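PDB 1I5P: pesticidal crystal protein Cry2Aa from Bacillus thuringiensis serovar kurstaki, which binds to midgut epithelial cells of dipteran and lepidopteran larvae and promotes their colloid-osmotic lysis. Local coordinates for residues M153-Q165 with L176-I188. Residues are numbered along the deposited sequence; the frame is centred on the assembly and turned at random.
Sequences MQQLFLNRLPQFQ and LFAQAANMHLSFI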
loop_
_atom_site.group_PDB
_atom_site.type_symbol
_atom_site.label_atom_id
_atom_site.label_comp_id
_atom_site.label_asym_id
_atom_site.label_seq_id
_atom_site.Cartn_x
_atom_site.Cartn_y
_atom_site.Cartn_z
ATOM N N MET A 153 23.090 -7.848 -22.181
ATOM C CA MET A 153 21.980 -7.102 -21.597
ATOM C C MET A 153 22.280 -6.735 -20.146
ATOM O O MET A 153 22.029 -5.605 -19.718
ATOM C CB MET A 153 20.695 -7.937 -21.669
ATOM C CG MET A 153 19.443 -7.230 -21.167
ATOM S SD MET A 153 18.955 -5.820 -22.182
ATOM C CE MET A 153 19.554 -4.438 -21.205
ATOM N N GLN A 154 22.825 -7.694 -19.400
ATOM C CA GLN A 154 23.152 -7.481 -17.996
ATOM C C GLN A 154 24.108 -6.317 -17.824
ATOM O O GLN A 154 23.901 -5.449 -16.970
ATOM C CB GLN A 154 23.775 -8.746 -17.392
ATOM C CG GLN A 154 24.509 -8.534 -16.058
ATOM C CD GLN A 154 23.591 -8.223 -14.873
ATOM O OE1 GLN A 154 24.063 -7.999 -13.754
ATOM N NE2 GLN A 154 22.285 -8.217 -15.111
ATOM N N GLN A 155 25.160 -6.305 -18.635
ATOM C CA GLN A 155 26.152 -5.246 -18.555
ATOM C C GLN A 155 25.534 -3.924 -18.985
ATOM O O GLN A 155 25.856 -2.875 -18.432
ATOM C CB GLN A 155 27.355 -5.583 -19.433
ATOM C CG GLN A 155 28.499 -4.589 -19.309
ATOM C CD GLN A 155 28.943 -4.399 -17.875
ATOM O OE1 GLN A 155 29.296 -5.359 -17.191
ATOM N NE2 GLN A 155 28.926 -3.153 -17.408
ATOM N N LEU A 156 24.641 -3.974 -19.969
ATOM C CA LEU A 156 23.986 -2.761 -20.436
ATOM C C LEU A 156 23.102 -2.172 -19.336
ATOM O O LEU A 156 22.999 -0.955 -19.203
ATOM C CB LEU A 156 23.163 -3.052 -21.696
ATOM C CG LEU A 156 24.016 -3.258 -22.954
ATOM C CD1 LEU A 156 23.158 -3.759 -24.099
ATOM C CD2 LEU A 156 24.701 -1.942 -23.324
ATOM N N PHE A 157 22.471 -3.036 -18.545
ATOM C CA PHE A 157 21.622 -2.577 -17.448
ATOM C C PHE A 157 22.486 -1.851 -16.414
ATOM O O PHE A 157 22.113 -0.794 -15.900
ATOM C CB PHE A 157 20.922 -3.765 -16.779
ATOM C CG PHE A 157 19.544 -4.048 -17.317
ATOM C CD1 PHE A 157 19.181 -5.341 -17.686
ATOM C CD2 PHE A 157 18.594 -3.035 -17.409
ATOM C CE1 PHE A 157 17.890 -5.626 -18.136
ATOM C CE2 PHE A 157 17.301 -3.305 -17.858
ATOM C CZ PHE A 157 16.947 -4.607 -18.220
ATOM N N LEU A 158 23.640 -2.437 -16.115
ATOM C CA LEU A 158 24.573 -1.873 -15.151
ATOM C C LEU A 158 25.129 -0.524 -15.604
ATOM O O LEU A 158 25.445 0.328 -14.777
ATOM C CB LEU A 158 25.725 -2.851 -14.910
ATOM C CG LEU A 158 25.352 -4.205 -14.303
ATOM C CD1 LEU A 158 26.608 -5.055 -14.139
ATOM C CD2 LEU A 158 24.671 -3.992 -12.959
ATOM N N ASN A 159 25.245 -0.335 -16.916
ATOM C CA ASN A 159 25.767 0.918 -17.456
ATOM C C ASN A 159 24.724 2.022 -17.493
ATOM O O ASN A 159 25.061 3.200 -17.397
ATOM C CB ASN A 159 26.291 0.725 -18.879
ATOM C CG ASN A 159 27.513 -0.158 -18.938
ATOM O OD1 ASN A 159 28.082 -0.525 -17.912
ATOM N ND2 ASN A 159 27.932 -0.498 -20.151
ATOM N N ARG A 160 23.459 1.646 -17.630
ATOM C CA ARG A 160 22.408 2.645 -17.720
ATOM C C ARG A 160 21.723 3.078 -16.424
ATOM O O ARG A 160 21.493 4.267 -16.219
ATOM C CB ARG A 160 21.359 2.187 -18.732
ATOM C CG ARG A 160 21.930 1.932 -20.122
ATOM C CD ARG A 160 20.841 1.962 -21.175
ATOM N NE ARG A 160 21.327 1.572 -22.497
ATOM C CZ ARG A 160 21.953 2.379 -23.350
ATOM N NH1 ARG A 160 22.179 3.646 -23.036
ATOM N NH2 ARG A 160 22.344 1.917 -24.526
ATOM N N LEU A 161 21.400 2.132 -15.548
ATOM C CA LEU A 161 20.709 2.474 -14.303
ATOM C C LEU A 161 21.309 3.648 -13.518
ATOM O O LEU A 161 20.578 4.537 -13.075
ATOM C CB LEU A 161 20.603 1.243 -13.392
ATOM C CG LEU A 161 19.775 0.015 -13.827
ATOM C CD1 LEU A 161 18.770 -0.306 -12.738
ATOM C CD2 LEU A 161 19.055 0.251 -15.155
ATOM N N PRO A 162 22.642 3.670 -13.341
ATOM C CA PRO A 162 23.275 4.761 -12.598
ATOM C C PRO A 162 22.900 6.142 -13.102
ATOM O O PRO A 162 22.894 7.108 -12.340
ATOM C CB PRO A 162 24.761 4.452 -12.748
ATOM C CG PRO A 162 24.766 2.952 -12.739
ATOM C CD PRO A 162 23.645 2.659 -13.718
ATOM N N GLN A 163 22.568 6.241 -14.381
ATOM C CA GLN A 163 22.202 7.530 -14.946
ATOM C C GLN A 163 20.870 8.050 -14.430
ATOM O O GLN A 163 20.480 9.174 -14.736
ATOM C CB GLN A 163 22.180 7.439 -16.465
ATOM C CG GLN A 163 23.553 7.160 -17.043
ATOM C CD GLN A 163 24.602 8.116 -16.500
ATOM O OE1 GLN A 163 24.517 9.330 -16.700
ATOM N NE2 GLN A 163 25.598 7.572 -15.807
ATOM N N PHE A 164 20.165 7.235 -13.654
ATOM C CA PHE A 164 18.893 7.669 -13.090
ATOM C C PHE A 164 19.086 7.898 -11.601
ATOM O O PHE A 164 18.120 7.983 -10.844
ATOM C CB PHE A 164 17.796 6.623 -13.324
ATOM C CG PHE A 164 17.506 6.372 -14.776
ATOM C CD1 PHE A 164 18.021 5.254 -15.413
ATOM C CD2 PHE A 164 16.765 7.284 -15.518
ATOM C CE1 PHE A 164 17.805 5.041 -16.772
ATOM C CE2 PHE A 164 16.542 7.084 -16.883
ATOM C CZ PHE A 164 17.068 5.959 -17.508
ATOM N N GLN A 165 20.348 8.006 -11.190
ATOM C CA GLN A 165 20.684 8.225 -9.790
ATOM C C GLN A 165 21.638 9.406 -9.630
ATOM O O GLN A 165 22.418 9.466 -8.681
ATOM C CB GLN A 165 21.327 6.971 -9.206
ATOM C CG GLN A 165 20.531 5.696 -9.424
ATOM C CD GLN A 165 21.235 4.492 -8.833
ATOM O OE1 GLN A 165 20.864 3.999 -7.767
ATOM N NE2 GLN A 165 22.268 4.021 -9.517
ATOM N N LEU A 176 11.772 7.224 -12.161
ATOM C CA LEU A 176 12.397 6.652 -13.353
ATOM C C LEU A 176 13.335 5.515 -12.969
ATOM O O LEU A 176 13.335 4.461 -13.603
ATOM C CB LEU A 176 13.176 7.723 -14.123
ATOM C CG LEU A 176 12.397 8.826 -14.849
ATOM C CD1 LEU A 176 13.355 9.596 -15.756
ATOM C CD2 LEU A 176 11.272 8.221 -15.687
ATOM N N PHE A 177 14.136 5.724 -11.930
ATOM C CA PHE A 177 15.058 4.682 -11.503
ATOM C C PHE A 177 14.287 3.428 -11.096
ATOM O O PHE A 177 14.702 2.309 -11.391
ATOM C CB PHE A 177 15.927 5.152 -10.331
ATOM C CG PHE A 177 16.764 4.052 -9.736
ATOM C CD1 PHE A 177 17.919 3.615 -10.378
ATOM C CD2 PHE A 177 16.342 3.386 -8.589
ATOM C CE1 PHE A 177 18.638 2.528 -9.892
ATOM C CE2 PHE A 177 17.052 2.297 -8.094
ATOM C CZ PHE A 177 18.204 1.866 -8.748
ATOM N N ALA A 178 13.160 3.620 -10.421
ATOM C CA ALA A 178 12.340 2.492 -9.992
ATOM C C ALA A 178 11.878 1.697 -11.205
ATOM O O ALA A 178 11.929 0.469 -11.204
ATOM C CB ALA A 178 11.140 2.984 -9.206
ATOM N N GLN A 179 11.424 2.399 -12.240
ATOM C CA GLN A 179 10.979 1.722 -13.454
ATOM C C GLN A 179 12.147 0.950 -14.075
ATOM O O GLN A 179 11.978 -0.182 -14.520
ATOM C CB GLN A 179 10.430 2.728 -14.471
ATOM C CG GLN A 179 9.070 3.334 -14.122
ATOM C CD GLN A 179 7.982 2.288 -13.936
ATOM O OE1 GLN A 179 8.054 1.193 -14.496
ATOM N NE2 GLN A 179 6.958 2.627 -13.154
ATOM N N ALA A 180 13.330 1.563 -14.096
ATOM C CA ALA A 180 14.509 0.915 -14.668
ATOM C C ALA A 180 14.934 -0.277 -13.811
ATOM O O ALA A 180 15.371 -1.305 -14.329
ATOM C CB ALA A 180 15.658 1.914 -14.786
ATOM N N ALA A 181 14.820 -0.130 -12.495
ATOM C CA ALA A 181 15.169 -1.214 -11.590
ATOM C C ALA A 181 14.194 -2.356 -11.856
ATOM O O ALA A 181 14.570 -3.526 -11.798
ATOM C CB ALA A 181 15.072 -0.750 -10.135
ATOM N N ASN A 182 12.943 -2.014 -12.162
ATOM C CA ASN A 182 11.930 -3.022 -12.468
ATOM C C ASN A 182 12.395 -3.859 -13.650
ATOM O O ASN A 182 12.291 -5.083 -13.645
ATOM C CB ASN A 182 10.595 -2.372 -12.852
ATOM C CG ASN A 182 9.737 -2.028 -11.655
ATOM O OD1 ASN A 182 9.960 -2.524 -10.556
ATOM N ND2 ASN A 182 8.725 -1.194 -11.874
ATOM N N MET A 183 12.910 -3.179 -14.665
ATOM C CA MET A 183 13.376 -3.847 -15.868
ATOM C C MET A 183 14.559 -4.775 -15.619
ATOM O O MET A 183 14.571 -5.910 -16.090
ATOM C CB MET A 183 13.734 -2.807 -16.932
ATOM C CG MET A 183 12.540 -1.973 -17.391
ATOM S SD MET A 183 13.026 -0.549 -18.387
ATOM C CE MET A 183 11.971 0.739 -17.731
ATOM N N HIS A 184 15.548 -4.299 -14.872
ATOM C CA HIS A 184 16.728 -5.110 -14.583
ATOM C C HIS A 184 16.405 -6.332 -13.719
ATOM O O HIS A 184 16.836 -7.448 -14.024
ATOM C CB HIS A 184 17.801 -4.266 -13.883
ATOM C CG HIS A 184 19.135 -4.944 -13.791
ATOM N ND1 HIS A 184 20.128 -4.517 -12.934
ATOM C CD2 HIS A 184 19.639 -6.017 -14.446
ATOM C CE1 HIS A 184 21.183 -5.302 -13.063
ATOM N NE2 HIS A 184 20.915 -6.220 -13.973
ATOM N N LEU A 185 15.652 -6.121 -12.641
ATOM C CA LEU A 185 15.302 -7.217 -11.744
ATOM C C LEU A 185 14.389 -8.228 -12.424
ATOM O O LEU A 185 14.496 -9.432 -12.171
ATOM C CB LEU A 185 14.649 -6.674 -10.470
ATOM C CG LEU A 185 15.598 -5.920 -9.528
ATOM C CD1 LEU A 185 14.827 -5.381 -8.327
ATOM C CD2 LEU A 185 16.712 -6.853 -9.067
ATOM N N SER A 186 13.503 -7.736 -13.288
ATOM C CA SER A 186 12.586 -8.604 -14.022
ATOM C C SER A 186 13.413 -9.470 -14.969
ATOM O O SER A 186 13.131 -10.659 -15.156
ATOM C CB SER A 186 11.588 -7.770 -14.828
ATOM O OG SER A 186 10.711 -7.049 -13.971
ATOM N N PHE A 187 14.427 -8.842 -15.566
ATOM C CA PHE A 187 15.350 -9.489 -16.493
ATOM C C PHE A 187 16.066 -10.635 -15.786
ATOM O O PHE A 187 16.121 -11.758 -16.286
ATOM C CB PHE A 187 16.373 -8.455 -16.997
ATOM C CG PHE A 187 17.646 -9.059 -17.534
ATOM C CD1 PHE A 187 17.665 -9.697 -18.773
ATOM C CD2 PHE A 187 18.826 -8.999 -16.793
ATOM C CE1 PHE A 187 18.838 -10.266 -19.270
ATOM C CE2 PHE A 187 20.008 -9.567 -17.286
ATOM C CZ PHE A 187 20.009 -10.203 -18.528
ATOM N N ILE A 188 16.613 -10.339 -14.614
ATOM C CA ILE A 188 17.319 -11.336 -13.823
ATOM C C ILE A 188 16.400 -12.507 -13.470
ATOM O O ILE A 188 16.780 -13.668 -13.610
ATOM C CB ILE A 188 17.884 -10.695 -12.537
ATOM C CG1 ILE A 188 18.975 -9.687 -12.920
ATOM C CG2 ILE A 188 18.424 -11.775 -11.593
ATOM C CD1 ILE A 188 19.426 -8.776 -11.779
#
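Phe157 lies flat against the backbone of helix 176-188 at His184. The CA of His184 sits 3.6 Å from the centroid of the Phe157 ring, almost on the ring normal. In return, CB of Phe157 covers one face of the His184 imidazole. The two rings are near parallel, with planes at 28°, but are slid apart and barely overlap. The Met153 CE methyl lies over the other face of Phe157. Phe187 completes the aromatic cluster; its CB is 3.4 Å from Phe157 CE1, and Met153 CG lies over its face. CG of Phe187 is anti to the backbone N (chi1 159°), which carries the ring across to Met153 and Gln154.

Packing here is close. The apolar side chains of Leu161 and Phe164 pack less tightly. Leu161 CD2 meets Ala180 CB at 3.8 Å, and Phe164 CD1 stands 4.1 Å from Ala180 CB. The partly exposed side is marked by Gln165, which lays its OE1 over one face of Phe177, 3.4 Å from Phe177 CE1.

Helices 145-160 and 170-193 run antiparallel, as a hairpin within the N-terminal helical bundle of the delta-endotoxin. Helix 202-232 also borders the contact, through Tyr215, Tyr219 and Tyr222.

The one hydrogen bond across the contact is weak. Gln154 NE2 approaches the edge of the imidazole, 2.7 Å from His184 NE2, with an N-H...N angle of 124°. His184 ND1 bonds to Tyr219 OH. Both ring nitrogens thus have polar partners inside a buried, mainly apolar interface, and these probably help fix the imidazole's rotation.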